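Local coordinates for protein phenol hydroxylase component phN (Pseudomonas stutzeri, PDB 3U52) that probably serves as the diiron-bearing oxygenase subunit of a multicomponent phenol hydroxylase, which hydroxylates phenols with molecular oxygen, at residues 17-22 with 48-53; 139-144 with 223-228; 293-298 with 326-331; 422-427 with 438-443. One frame throughout, in Å; residues are numbered along the deposited sequence.

Interaction 1. Residues 17-22 with 48-53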
loop_
_atom_site.group_PDB
_atom_site.type_symbol
_atom_site.label_atom_id
_atom_site.label_comp_id
_atom_site.label_asym_id
_atom_site.label_seq_id
_atom_site.Cartn_x
_atom_site.Cartn_y
_atom_site.Cartn_z
ATOM N N LEU A 17 -17.616 -27.147 10.989
ATOM C CA LEU A 17 -17.026 -26.681 9.721
ATOM C C LEU A 17 -15.587 -27.180 9.512
ATOM O O LEU A 17 -14.948 -26.813 8.544
ATOM C CB LEU A 17 -17.016 -25.151 9.687
ATOM C CG LEU A 17 -18.418 -24.475 9.697
ATOM C CD1 LEU A 17 -18.336 -22.971 9.620
ATOM C CD2 LEU A 17 -19.290 -25.009 8.591
ATOM N N THR A 18 -15.055 -27.961 10.438
ATOM C CA THR A 18 -13.716 -28.538 10.265
ATOM C C THR A 18 -13.717 -30.031 10.615
ATOM O O THR A 18 -13.683 -30.901 9.730
ATOM C CB THR A 18 -12.637 -27.847 11.135
ATOM O OG1 THR A 18 -13.106 -27.774 12.488
ATOM C CG2 THR A 18 -12.304 -26.414 10.634
ATOM N N ARG A 19 -13.731 -30.355 11.898
ATOM C CA ARG A 19 -13.472 -31.739 12.259
ATOM C C ARG A 19 -14.621 -32.660 11.904
ATOM O O ARG A 19 -14.393 -33.819 11.606
ATOM C CB ARG A 19 -12.974 -31.897 13.717
ATOM C CG ARG A 19 -13.893 -31.388 14.783
ATOM C CD ARG A 19 -13.238 -31.538 16.161
ATOM N NE ARG A 19 -12.294 -30.472 16.529
ATOM C CZ ARG A 19 -11.710 -30.388 17.739
ATOM N NH1 ARG A 19 -10.880 -29.392 18.039
ATOM N NH2 ARG A 19 -11.953 -31.312 18.656
ATOM N N ASP A 20 -15.839 -32.136 11.844
ATOM C CA ASP A 20 -16.980 -32.962 11.494
ATOM C C ASP A 20 -16.926 -33.526 10.051
ATOM O O ASP A 20 -17.613 -34.521 9.742
ATOM C CB ASP A 20 -18.320 -32.239 11.783
ATOM C CG ASP A 20 -19.507 -33.165 11.633
ATOM O OD1 ASP A 20 -20.294 -32.989 10.658
ATOM O OD2 ASP A 20 -19.580 -34.133 12.442
ATOM N N MET A 21 -16.110 -32.930 9.178
ATOM C CA MET A 21 -15.999 -33.418 7.828
ATOM C C MET A 21 -15.207 -34.763 7.746
ATOM O O MET A 21 -15.247 -35.458 6.729
ATOM C CB MET A 21 -15.331 -32.351 6.952
ATOM C CG MET A 21 -16.201 -31.249 6.479
ATOM S SD MET A 21 -15.229 -30.213 5.287
ATOM C CE MET A 21 -14.486 -29.046 6.385
ATOM N N ALA A 22 -14.468 -35.089 8.812
ATOM C CA ALA A 22 -13.693 -36.325 8.878
ATOM C C ALA A 22 -14.599 -37.458 9.364
ATOM O O ALA A 22 -15.684 -37.208 9.920
ATOM C CB ALA A 22 -12.450 -36.157 9.792
ATOM N N SER A 48 -10.425 -35.575 20.398
ATOM C CA SER A 48 -11.516 -34.602 20.560
ATOM C C SER A 48 -11.237 -33.598 21.696
ATOM O O SER A 48 -11.835 -32.504 21.770
ATOM C CB SER A 48 -12.844 -35.324 20.794
ATOM O OG SER A 48 -12.949 -35.662 22.169
ATOM N N GLN A 49 -10.302 -33.938 22.563
ATOM C CA GLN A 49 -9.889 -32.960 23.548
ATOM C C GLN A 49 -8.960 -31.866 23.014
ATOM O O GLN A 49 -8.628 -30.919 23.743
ATOM C CB GLN A 49 -9.324 -33.660 24.757
ATOM C CG GLN A 49 -10.409 -34.462 25.419
ATOM C CD GLN A 49 -9.881 -35.341 26.492
ATOM O OE1 GLN A 49 -10.497 -35.448 27.558
ATOM N NE2 GLN A 49 -8.748 -35.996 26.235
ATOM N N TRP A 50 -8.561 -31.984 21.747
ATOM C CA TRP A 50 -7.880 -30.878 21.055
ATOM C C TRP A 50 -8.734 -29.601 21.096
ATOM O O TRP A 50 -9.914 -29.636 20.697
ATOM C CB TRP A 50 -7.595 -31.281 19.586
ATOM C CG TRP A 50 -6.890 -30.200 18.825
ATOM C CD1 TRP A 50 -7.446 -29.273 17.996
ATOM C CD2 TRP A 50 -5.502 -29.926 18.861
ATOM N NE1 TRP A 50 -6.474 -28.427 17.499
ATOM C CE2 TRP A 50 -5.269 -28.809 18.017
ATOM C CE3 TRP A 50 -4.409 -30.530 19.507
ATOM C CZ2 TRP A 50 -3.971 -28.282 17.794
ATOM C CZ3 TRP A 50 -3.123 -29.987 19.305
ATOM C CH2 TRP A 50 -2.926 -28.864 18.460
ATOM N N GLU A 51 -8.182 -28.493 21.599
ATOM C CA GLU A 51 -8.854 -27.185 21.547
ATOM C C GLU A 51 -8.268 -26.384 20.406
ATOM O O GLU A 51 -7.042 -26.247 20.331
ATOM C CB GLU A 51 -8.673 -26.388 22.861
ATOM C CG GLU A 51 -9.420 -26.970 24.101
ATOM C CD GLU A 51 -10.931 -27.152 23.892
ATOM O OE1 GLU A 51 -11.594 -26.223 23.327
ATOM O OE2 GLU A 51 -11.460 -28.233 24.309
ATOM N N ASP A 52 -9.110 -25.876 19.518
ATOM C CA ASP A 52 -8.618 -25.136 18.332
ATOM C C ASP A 52 -7.883 -23.892 18.800
ATOM O O ASP A 52 -8.397 -23.154 19.618
ATOM C CB ASP A 52 -9.763 -24.791 17.366
ATOM C CG ASP A 52 -10.633 -26.027 17.010
ATOM O OD1 ASP A 52 -11.838 -26.015 17.325
ATOM O OD2 ASP A 52 -10.140 -27.012 16.439
ATOM N N PRO A 53 -6.631 -23.711 18.360
ATOM C CA PRO A 53 -5.856 -22.538 18.800
ATOM C C PRO A 53 -6.320 -21.227 18.179
ATOM O O PRO A 53 -5.972 -20.136 18.692
ATOM C CB PRO A 53 -4.425 -22.874 18.404
ATOM C CG PRO A 53 -4.553 -23.881 17.268
ATOM C CD PRO A 53 -5.849 -24.635 17.520
HETATM O O HOH W 1 -11.711 -28.254 14.663
#

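Interaction 2. Residues 139-144 with 223-228. With FE (Fe (III) ion), chain G.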
loop_
_atom_site.group_PDB
_atom_site.type_symbol
_atom_site.label_atom_id
_atom_site.label_comp_id
_atom_site.label_asym_id
_atom_site.label_seq_id
_atom_site.Cartn_x
_atom_site.Cartn_y
_atom_site.Cartn_z
ATOM N N LEU A 139 4.739 -20.567 3.776
ATOM C CA LEU A 139 4.903 -20.290 2.371
ATOM C C LEU A 139 4.838 -18.774 2.132
ATOM O O LEU A 139 5.615 -18.190 1.383
ATOM C CB LEU A 139 3.767 -20.950 1.579
ATOM C CG LEU A 139 3.958 -20.790 0.050
ATOM C CD1 LEU A 139 5.380 -21.271 -0.469
ATOM C CD2 LEU A 139 2.785 -21.486 -0.736
ATOM N N ARG A 140 3.858 -18.138 2.727
ATOM C CA ARG A 140 3.753 -16.698 2.576
ATOM C C ARG A 140 5.021 -16.021 3.046
ATOM O O ARG A 140 5.521 -15.125 2.390
ATOM C CB ARG A 140 2.594 -16.169 3.397
ATOM C CG ARG A 140 2.527 -14.631 3.307
ATOM C CD ARG A 140 1.332 -14.098 3.948
ATOM N NE ARG A 140 1.700 -13.498 5.170
ATOM C CZ ARG A 140 1.634 -12.202 5.400
ATOM N NH1 ARG A 140 1.186 -11.363 4.471
ATOM N NH2 ARG A 140 2.021 -11.754 6.574
ATOM N N HIS A 141 5.539 -16.453 4.192
ATOM C CA HIS A 141 6.695 -15.806 4.825
ATOM C C HIS A 141 7.905 -15.952 3.946
ATOM O O HIS A 141 8.643 -15.001 3.716
ATOM C CB HIS A 141 6.941 -16.393 6.237
ATOM C CG HIS A 141 5.896 -15.987 7.232
ATOM N ND1 HIS A 141 5.848 -16.494 8.510
ATOM C CD2 HIS A 141 4.850 -15.124 7.132
ATOM C CE1 HIS A 141 4.823 -15.965 9.155
ATOM N NE2 HIS A 141 4.216 -15.116 8.351
ATOM N N SER A 142 8.054 -17.152 3.385
ATOM C CA SER A 142 9.120 -17.451 2.416
ATOM C C SER A 142 9.099 -16.497 1.169
ATOM O O SER A 142 10.092 -15.885 0.807
ATOM C CB SER A 142 8.915 -18.908 1.961
ATOM O OG SER A 142 9.860 -19.230 0.984
ATOM N N GLN A 143 7.957 -16.423 0.504
ATOM C CA GLN A 143 7.823 -15.669 -0.728
ATOM C C GLN A 143 7.867 -14.172 -0.501
ATOM O O GLN A 143 8.516 -13.464 -1.265
ATOM C CB GLN A 143 6.529 -16.104 -1.424
ATOM C CG GLN A 143 6.521 -17.611 -1.784
ATOM C CD GLN A 143 5.332 -17.972 -2.634
ATOM O OE1 GLN A 143 4.242 -17.421 -2.439
ATOM N NE2 GLN A 143 5.525 -18.886 -3.589
ATOM N N THR A 144 7.186 -13.668 0.513
ATOM C CA THR A 144 7.220 -12.237 0.788
ATOM C C THR A 144 8.620 -11.758 1.223
ATOM O O THR A 144 9.011 -10.650 0.910
ATOM C CB THR A 144 6.167 -11.801 1.829
ATOM O OG1 THR A 144 6.493 -12.361 3.088
ATOM C CG2 THR A 144 4.758 -12.261 1.453
ATOM N N VAL A 223 10.668 -3.820 8.057
ATOM C CA VAL A 223 9.800 -3.549 9.179
ATOM C C VAL A 223 8.322 -3.788 8.782
ATOM O O VAL A 223 7.533 -4.296 9.582
ATOM C CB VAL A 223 10.063 -2.199 9.866
ATOM C CG1 VAL A 223 9.492 -1.060 9.065
ATOM C CG2 VAL A 223 9.420 -2.222 11.245
ATOM N N THR A 224 7.998 -3.493 7.527
ATOM C CA THR A 224 6.655 -3.698 6.979
ATOM C C THR A 224 6.366 -5.199 6.899
ATOM O O THR A 224 5.270 -5.638 7.229
ATOM C CB THR A 224 6.525 -3.053 5.580
ATOM O OG1 THR A 224 6.743 -1.642 5.712
ATOM C CG2 THR A 224 5.119 -3.300 4.967
ATOM N N PHE A 225 7.346 -5.979 6.413
ATOM C CA PHE A 225 7.185 -7.415 6.483
ATOM C C PHE A 225 6.909 -7.838 7.944
ATOM O O PHE A 225 5.969 -8.584 8.201
ATOM C CB PHE A 225 8.374 -8.210 5.931
ATOM C CG PHE A 225 8.295 -9.654 6.338
ATOM C CD1 PHE A 225 7.346 -10.496 5.733
ATOM C CD2 PHE A 225 9.053 -10.147 7.401
ATOM C CE1 PHE A 225 7.187 -11.818 6.162
ATOM C CE2 PHE A 225 8.899 -11.476 7.836
ATOM C CZ PHE A 225 7.960 -12.306 7.216
ATOM N N GLY A 226 7.712 -7.368 8.909
ATOM C CA GLY A 226 7.494 -7.712 10.368
ATOM C C GLY A 226 6.123 -7.342 10.937
ATOM O O GLY A 226 5.439 -8.183 11.572
ATOM N N PHE A 227 5.686 -6.108 10.712
ATOM C CA PHE A 227 4.309 -5.739 11.074
ATOM C C PHE A 227 3.284 -6.671 10.457
ATOM O O PHE A 227 2.375 -7.080 11.131
ATOM C CB PHE A 227 3.939 -4.270 10.710
ATOM C CG PHE A 227 4.565 -3.223 11.637
ATOM C CD1 PHE A 227 5.331 -2.175 11.115
ATOM C CD2 PHE A 227 4.417 -3.309 13.015
ATOM C CE1 PHE A 227 5.944 -1.214 11.962
ATOM C CE2 PHE A 227 5.028 -2.362 13.873
ATOM C CZ PHE A 227 5.790 -1.308 13.335
ATOM N N SER A 228 3.439 -6.982 9.172
ATOM C CA SER A 228 2.543 -7.894 8.456
ATOM C C SER A 228 2.472 -9.356 9.005
ATOM O O SER A 228 1.430 -10.049 8.931
ATOM C CB SER A 228 2.994 -7.943 7.021
ATOM O OG SER A 228 1.865 -8.147 6.244
HETATM FE FE FE G . 7.375 -18.007 9.531
#

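Interaction 3. Residues 293-298 with 326-331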
loop_
_atom_site.group_PDB
_atom_site.type_symbol
_atom_site.label_atom_id
_atom_site.label_comp_id
_atom_site.label_asym_id
_atom_site.label_seq_id
_atom_site.Cartn_x
_atom_site.Cartn_y
_atom_site.Cartn_z
ATOM N N GLU A 293 20.400 -8.484 27.230
ATOM C CA GLU A 293 19.087 -7.957 27.614
ATOM C C GLU A 293 17.934 -8.717 26.954
ATOM O O GLU A 293 16.908 -8.923 27.593
ATOM C CB GLU A 293 18.961 -6.465 27.231
ATOM C CG GLU A 293 19.703 -5.488 28.174
ATOM C CD GLU A 293 19.909 -4.091 27.583
ATOM O OE1 GLU A 293 19.835 -3.911 26.340
ATOM O OE2 GLU A 293 20.145 -3.147 28.384
ATOM N N ALA A 294 18.050 -9.031 25.657
ATOM C CA ALA A 294 17.049 -9.845 24.961
ATOM C C ALA A 294 16.888 -11.242 25.580
ATOM O O ALA A 294 15.764 -11.707 25.806
ATOM C CB ALA A 294 17.410 -9.952 23.453
ATOM N N TRP A 295 17.997 -11.922 25.861
ATOM C CA TRP A 295 17.936 -13.231 26.523
ATOM C C TRP A 295 17.233 -13.170 27.886
ATOM O O TRP A 295 16.390 -14.029 28.231
ATOM C CB TRP A 295 19.338 -13.849 26.732
ATOM C CG TRP A 295 19.245 -15.254 27.204
ATOM C CD1 TRP A 295 19.448 -15.715 28.506
ATOM C CD2 TRP A 295 18.930 -16.424 26.420
ATOM N NE1 TRP A 295 19.262 -17.097 28.551
ATOM C CE2 TRP A 295 18.939 -17.548 27.304
ATOM C CE3 TRP A 295 18.618 -16.640 25.053
ATOM C CZ2 TRP A 295 18.670 -18.864 26.854
ATOM C CZ3 TRP A 295 18.318 -17.965 24.621
ATOM C CH2 TRP A 295 18.352 -19.044 25.523
ATOM N N GLU A 296 17.630 -12.181 28.677
ATOM C CA GLU A 296 17.095 -11.984 29.999
ATOM C C GLU A 296 15.574 -11.734 30.019
ATOM O O GLU A 296 14.841 -12.267 30.871
ATOM C CB GLU A 296 17.842 -10.810 30.597
ATOM C CG GLU A 296 17.734 -10.729 32.093
ATOM C CD GLU A 296 18.754 -9.743 32.684
ATOM O OE1 GLU A 296 18.352 -9.015 33.624
ATOM O OE2 GLU A 296 19.920 -9.679 32.191
ATOM N N VAL A 297 15.083 -10.933 29.087
ATOM C CA VAL A 297 13.660 -10.655 29.028
ATOM C C VAL A 297 12.886 -11.788 28.377
ATOM O O VAL A 297 11.905 -12.279 28.923
ATOM C CB VAL A 297 13.416 -9.314 28.283
ATOM C CG1 VAL A 297 11.892 -9.044 28.080
ATOM C CG2 VAL A 297 14.104 -8.195 29.072
ATOM N N TYR A 298 13.325 -12.225 27.207
ATOM C CA TYR A 298 12.516 -13.145 26.440
ATOM C C TYR A 298 12.645 -14.579 26.903
ATOM O O TYR A 298 11.694 -15.332 26.809
ATOM C CB TYR A 298 12.773 -12.999 24.935
ATOM C CG TYR A 298 12.376 -11.629 24.485
ATOM C CD1 TYR A 298 13.326 -10.715 24.065
ATOM C CD2 TYR A 298 11.040 -11.230 24.526
ATOM C CE1 TYR A 298 12.950 -9.436 23.673
ATOM C CE2 TYR A 298 10.655 -9.963 24.147
ATOM C CZ TYR A 298 11.608 -9.069 23.723
ATOM O OH TYR A 298 11.224 -7.793 23.338
ATOM N N ASP A 326 24.300 -17.951 31.552
ATOM C CA ASP A 326 25.669 -17.482 31.679
ATOM C C ASP A 326 26.396 -17.114 30.348
ATOM O O ASP A 326 27.172 -16.176 30.329
ATOM C CB ASP A 326 26.504 -18.526 32.424
ATOM C CG ASP A 326 27.899 -18.011 32.736
ATOM O OD1 ASP A 326 28.023 -17.228 33.709
ATOM O OD2 ASP A 326 28.871 -18.369 31.999
ATOM N N ALA A 327 26.120 -17.820 29.235
ATOM C CA ALA A 327 26.791 -17.528 27.951
ATOM C C ALA A 327 26.350 -16.198 27.339
ATOM O O ALA A 327 27.000 -15.685 26.432
ATOM C CB ALA A 327 26.580 -18.671 26.910
ATOM N N LYS A 328 25.247 -15.646 27.815
ATOM C CA LYS A 328 24.728 -14.410 27.246
ATOM C C LYS A 328 25.752 -13.273 27.348
ATOM O O LYS A 328 25.718 -12.330 26.528
ATOM C CB LYS A 328 23.359 -14.017 27.873
ATOM C CG LYS A 328 23.461 -13.379 29.286
ATOM C CD LYS A 328 22.078 -13.119 29.832
ATOM C CE LYS A 328 22.141 -12.620 31.291
ATOM N NZ LYS A 328 21.958 -13.736 32.226
ATOM N N HIS A 329 26.679 -13.370 28.320
ATOM C CA HIS A 329 27.720 -12.339 28.485
ATOM C C HIS A 329 28.888 -12.474 27.464
ATOM O O HIS A 329 29.774 -11.621 27.420
ATOM C CB HIS A 329 28.262 -12.335 29.913
ATOM C CG HIS A 329 27.195 -12.159 30.943
ATOM N ND1 HIS A 329 26.463 -10.995 31.060
ATOM C CD2 HIS A 329 26.713 -13.004 31.882
ATOM C CE1 HIS A 329 25.573 -11.132 32.033
ATOM N NE2 HIS A 329 25.711 -12.340 32.551
ATOM N N HIS A 330 28.876 -13.562 26.682
ATOM C CA HIS A 330 30.061 -13.974 25.873
ATOM C C HIS A 330 29.723 -14.238 24.417
ATOM O O HIS A 330 30.513 -13.948 23.513
ATOM C CB HIS A 330 30.639 -15.264 26.467
ATOM C CG HIS A 330 31.321 -15.065 27.795
ATOM N ND1 HIS A 330 32.543 -14.437 27.917
ATOM C CD2 HIS A 330 30.940 -15.391 29.049
ATOM C CE1 HIS A 330 32.892 -14.400 29.191
ATOM N NE2 HIS A 330 31.940 -14.980 29.896
ATOM N N LEU A 331 28.519 -14.770 24.196
ATOM C CA LEU A 331 28.099 -15.352 22.896
ATOM C C LEU A 331 28.352 -14.485 21.654
ATOM O O LEU A 331 29.018 -14.922 20.690
ATOM C CB LEU A 331 26.625 -15.660 22.948
ATOM C CG LEU A 331 26.186 -16.907 22.249
ATOM C CD1 LEU A 331 26.923 -18.167 22.850
ATOM C CD2 LEU A 331 24.685 -17.017 22.533
#

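Interaction 4. Residues 422-427 with 438-443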
loop_
_atom_site.group_PDB
_atom_site.type_symbol
_atom_site.label_atom_id
_atom_site.label_comp_id
_atom_site.label_asym_id
_atom_site.label_seq_id
_atom_site.Cartn_x
_atom_site.Cartn_y
_atom_site.Cartn_z
ATOM N N ILE A 422 34.129 -38.122 22.466
ATOM C CA ILE A 422 33.634 -39.416 22.866
ATOM C C ILE A 422 34.164 -40.421 21.842
ATOM O O ILE A 422 34.654 -40.029 20.785
ATOM C CB ILE A 422 32.074 -39.327 22.995
ATOM C CG1 ILE A 422 31.568 -39.660 24.415
ATOM C CG2 ILE A 422 31.301 -39.772 21.726
ATOM C CD1 ILE A 422 31.068 -41.132 24.693
ATOM N N GLU A 423 34.148 -41.697 22.213
ATOM C CA GLU A 423 34.326 -42.797 21.284
ATOM C C GLU A 423 32.987 -43.481 21.159
ATOM O O GLU A 423 32.321 -43.769 22.165
ATOM C CB GLU A 423 35.344 -43.789 21.823
ATOM C CG GLU A 423 36.681 -43.193 21.981
ATOM C CD GLU A 423 37.682 -44.198 22.470
ATOM O OE1 GLU A 423 37.998 -45.153 21.695
ATOM O OE2 GLU A 423 38.153 -44.031 23.623
ATOM N N HIS A 424 32.560 -43.667 19.919
ATOM C CA HIS A 424 31.341 -44.406 19.668
ATOM C C HIS A 424 31.590 -45.463 18.586
ATOM O O HIS A 424 31.846 -45.117 17.416
ATOM C CB HIS A 424 30.214 -43.483 19.208
ATOM C CG HIS A 424 28.911 -44.190 19.046
ATOM N ND1 HIS A 424 28.408 -44.552 17.815
ATOM C CD2 HIS A 424 28.018 -44.634 19.967
ATOM C CE1 HIS A 424 27.266 -45.201 17.977
ATOM N NE2 HIS A 424 27.003 -45.256 19.272
ATOM N N GLU A 425 31.492 -46.733 18.994
ATOM C CA GLU A 425 31.726 -47.898 18.140
ATOM C C GLU A 425 32.996 -47.773 17.328
ATOM O O GLU A 425 32.997 -47.985 16.124
ATOM C CB GLU A 425 30.486 -48.196 17.270
ATOM C CG GLU A 425 29.236 -48.230 18.167
ATOM C CD GLU A 425 28.020 -48.926 17.565
ATOM O OE1 GLU A 425 27.046 -49.173 18.322
ATOM O OE2 GLU A 425 28.054 -49.269 16.367
ATOM N N GLY A 426 34.095 -47.409 17.989
ATOM C CA GLY A 426 35.374 -47.368 17.319
ATOM C C GLY A 426 35.720 -46.139 16.504
ATOM O O GLY A 426 36.756 -46.147 15.796
ATOM N N GLU A 427 34.881 -45.096 16.579
ATOM C CA GLU A 427 35.128 -43.832 15.865
ATOM C C GLU A 427 35.115 -42.696 16.896
ATOM O O GLU A 427 34.472 -42.823 17.897
ATOM C CB GLU A 427 34.024 -43.572 14.808
ATOM C CG GLU A 427 34.079 -44.505 13.517
ATOM C CD GLU A 427 35.187 -44.106 12.555
ATOM O OE1 GLU A 427 35.596 -42.913 12.567
ATOM O OE2 GLU A 427 35.682 -44.969 11.774
ATOM N N ASP A 438 25.177 -34.655 24.986
ATOM C CA ASP A 438 24.042 -35.440 25.453
ATOM C C ASP A 438 23.023 -35.755 24.373
ATOM O O ASP A 438 22.401 -36.813 24.388
ATOM C CB ASP A 438 23.313 -34.735 26.582
ATOM C CG ASP A 438 24.060 -34.820 27.900
ATOM O OD1 ASP A 438 25.164 -35.447 27.949
ATOM O OD2 ASP A 438 23.539 -34.220 28.869
ATOM N N ILE A 439 22.830 -34.826 23.447
ATOM C CA ILE A 439 21.942 -35.053 22.314
ATOM C C ILE A 439 22.546 -36.213 21.458
ATOM O O ILE A 439 21.839 -37.152 21.031
ATOM C CB ILE A 439 21.816 -33.742 21.444
ATOM C CG1 ILE A 439 21.045 -32.673 22.197
ATOM C CG2 ILE A 439 21.167 -34.052 20.070
ATOM C CD1 ILE A 439 21.136 -31.312 21.608
ATOM N N PHE A 440 23.848 -36.158 21.205
ATOM C CA PHE A 440 24.474 -37.186 20.329
ATOM C C PHE A 440 24.343 -38.559 20.990
ATOM O O PHE A 440 24.048 -39.566 20.327
ATOM C CB PHE A 440 25.934 -36.857 20.098
ATOM C CG PHE A 440 26.674 -37.899 19.304
ATOM C CD1 PHE A 440 26.792 -37.760 17.943
ATOM C CD2 PHE A 440 27.216 -39.040 19.923
ATOM C CE1 PHE A 440 27.472 -38.718 17.171
ATOM C CE2 PHE A 440 27.904 -40.005 19.174
ATOM C CZ PHE A 440 28.009 -39.850 17.785
ATOM N N LYS A 441 24.552 -38.611 22.296
ATOM C CA LYS A 441 24.558 -39.890 23.024
ATOM C C LYS A 441 23.208 -40.570 23.015
ATOM O O LYS A 441 23.147 -41.801 23.011
ATOM C CB LYS A 441 25.065 -39.727 24.462
ATOM C CG LYS A 441 26.550 -39.371 24.499
ATOM C CD LYS A 441 27.159 -39.355 25.882
ATOM C CE LYS A 441 26.270 -38.643 26.873
ATOM N NZ LYS A 441 27.088 -38.376 28.116
ATOM N N HIS A 442 22.127 -39.785 23.008
ATOM C CA HIS A 442 20.792 -40.349 22.910
ATOM C C HIS A 442 20.406 -40.885 21.502
ATOM O O HIS A 442 19.610 -41.825 21.411
ATOM C CB HIS A 442 19.734 -39.391 23.496
ATOM C CG HIS A 442 18.397 -40.040 23.721
ATOM N ND1 HIS A 442 17.301 -39.793 22.918
ATOM C CD2 HIS A 442 17.986 -40.943 24.645
ATOM C CE1 HIS A 442 16.276 -40.518 23.332
ATOM N NE2 HIS A 442 16.663 -41.223 24.377
ATOM N N GLU A 443 20.987 -40.322 20.421
ATOM C CA GLU A 443 20.636 -40.669 19.036
ATOM C C GLU A 443 21.879 -40.730 18.151
ATOM O O GLU A 443 21.956 -40.025 17.106
ATOM C CB GLU A 443 19.622 -39.666 18.438
ATOM C CG GLU A 443 18.333 -39.580 19.151
ATOM C CD GLU A 443 17.408 -38.492 18.551
ATOM O OE1 GLU A 443 16.433 -38.926 17.857
ATOM O OE2 GLU A 443 17.668 -37.235 18.736
#

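Interaction 1. Residues 17-22 with 48-53
Arg19 reaches from a short 3-10 turn to the loop 48-53; its NH1 and NH2 are bonded to that loop, and NE to a water that bridges to it. From CB, the chain starts with CG lodged between the backbone N and the carbonyl carbon (chi1 59°), runs straight through CG, and bends at chi3, which swings the guanidinium toward the loop. NE donates to water 1 at 3.0 Å; this water also gives a hydrogen to Asp52 OD2 and lies 2.6 Å from Thr18 OG1, a hydroxyl that is further bonded to Tyr14 O. The two segments are irregular connections flanking helix 30-33; Arg19 and Pro53 also pack on helix 125-155, and Trp50 on helix 220-250. Arg19 NH1 forms two nearly straight bonds, 2.8 Å to Trp50 O (166°) and, from Arg19 NH1 again, a 3.0 Å salt bridge to Asp52 OD2. Both acceptors lie in the guanidinium plane, yet each is met from above its own plane, and the guanidinium and carboxylate stand 85° apart. NH2 adds weak bonds to Ser48 O and Trp50 O. The Trp50 indole, whose CD1 edge lies 3.4 Å from Arg19 NH1, also touches a bound xenon and meets Phe246 edge-to-face.

Interaction 2. Residues 139-144 with 223-228
Arg140 O accepts two hydrogens from Thr144, one from the backbone N at 2.9 Å and one from OG1 at 3.0 Å, the latter donor tilted from the carbonyl plane. This second bond fixes the rotation of Thr144, with OG1 between its backbone N and carbonyl carbon (chi1 67°), and sets the hydroxyl oxygen against Phe225, 3.2 Å from CE1. The same ring turns its edge to the face of His141 in an offset edge-to-face pair: the centroids are 5.8 Å apart and the planes 89° from each other. Phe225 reaches this place because CG is anti to its backbone N. An aromatic edge thus lies against His141, while ND1 binds the iron ion at 2.4 Å, an ion that Glu108 and Glu138 also bind. Its far nitrogen, NE2, is hydrogen-bonded to Asp232 OD2, a second-shell carboxylate that probably holds the ring's orientation. Asp232 also forms a salt bridge with Arg140, which has a further one with Glu69, and Arg140 NH2 comes within 3.0 Å of Ser228 O. The axes of 139-144 and 223-228 run antiparallel (170°) and approach to 11.6 Å; the segments lie on helices 125-155 and 220-250, and helices 58-81, 105-121 and 187-216 pack around them in the helical bundle that encloses the diiron centre.

Interaction 3. Residues 293-298 with 326-331
The indole of Trp295 and the imidazole of His329 both meet the aliphatic chain of Lys328. Lys328 CD lies 3.9 Å from Trp295 CD1, approaching the indole obliquely, while Lys328 CG sits 4.0 Å above the His329 ring plane, over its centre. Tyr299 stacks on the indole, Phe270 meets it with the planes at about 55°, and NE1 is hydrogen-bonded to Asn325. The lysine starts with CG between its backbone N and carbonyl carbon (chi1 78°), then runs extended to CE, where a bend at chi4 turns the amine aside. That amine forms a salt bridge with Glu300 and a hydrogen bond to Asn325 O. Glu296 offers a looser attraction: its OE2 is 4.5 Å from Lys328 NZ, beyond salt-bridge range, and 3.8 Å from CE. Helix 291-310 thus grips the region around Lys328, after which His330 occupies the N-cap position of helix 331-342: a link between consecutive helices, joined to the all-alpha core by Trp295 on Leu205 of helix 187-216 and Phe266 of helix 254-283.

Interaction 4. Residues 422-427 with 438-443
Phe440 and His424 both carry CG anti to the backbone N (chi1 176° and -175°), and these matching torsions send the two rings toward each other from helix 438-442 and strand 422-424. They meet edge-to-face: the edge of Phe440 points to the face of His424, with the centroids 5.9 Å apart and the planes at 90°. His424 CB, lying near the plane of the Phe440 ring, approaches its CE2 at 4.2 Å, and Ile422 CG2 comes obliquely to that same CE2 at 4.3 Å. The opposite face of the imidazole carries Glu425 CG, 3.6 Å from the plane and offset toward the rim. Beside these contacts, Ile422 CD1 lies 4.5 Å from the aliphatic CD of Lys441, whose amine makes a salt bridge with Asp438 one helical turn back. Asp438 OD2 forms a salt bridge with Lys319 and a hydrogen bond with Tyr320 OH. Beyond His424 the chain reverses through a type I' turn closed by reciprocal backbone bonds between His424 and Glu427, with Gly426 at positive phi; Tyr429 and Phe431 on the returning strand press on Phe440 too. A two-stranded antiparallel hairpin covered by a short helix is the arrangement here, within the YHS region, and Cys432, just after strand 427-431, and Cys436, in helix 434-442, bind zinc together with Cys399 and Cys402.

In the fold
The four contacts follow one another along the chain and none touches another. Interaction 2 holds an iron ligand, so the rest can be placed from it: interactions 1 and 3 lie about 28 and 27 Å away between centres, with nearest atoms about 15 and 13 Å apart. Interaction 1 shares helix 220-250 with it, since Trp50 packs on Leu239 and Glu242. Interaction 3 rests on helix 187-216, which also backs Phe225. Interaction 4 is across the chain's centre from interaction 2, about 40 Å between centres; the side chain of Phe440 is about 9 Å from the zinc ion, near its ligands without touching them. Xenon marks apolar pockets beside Trp50 and Phe225.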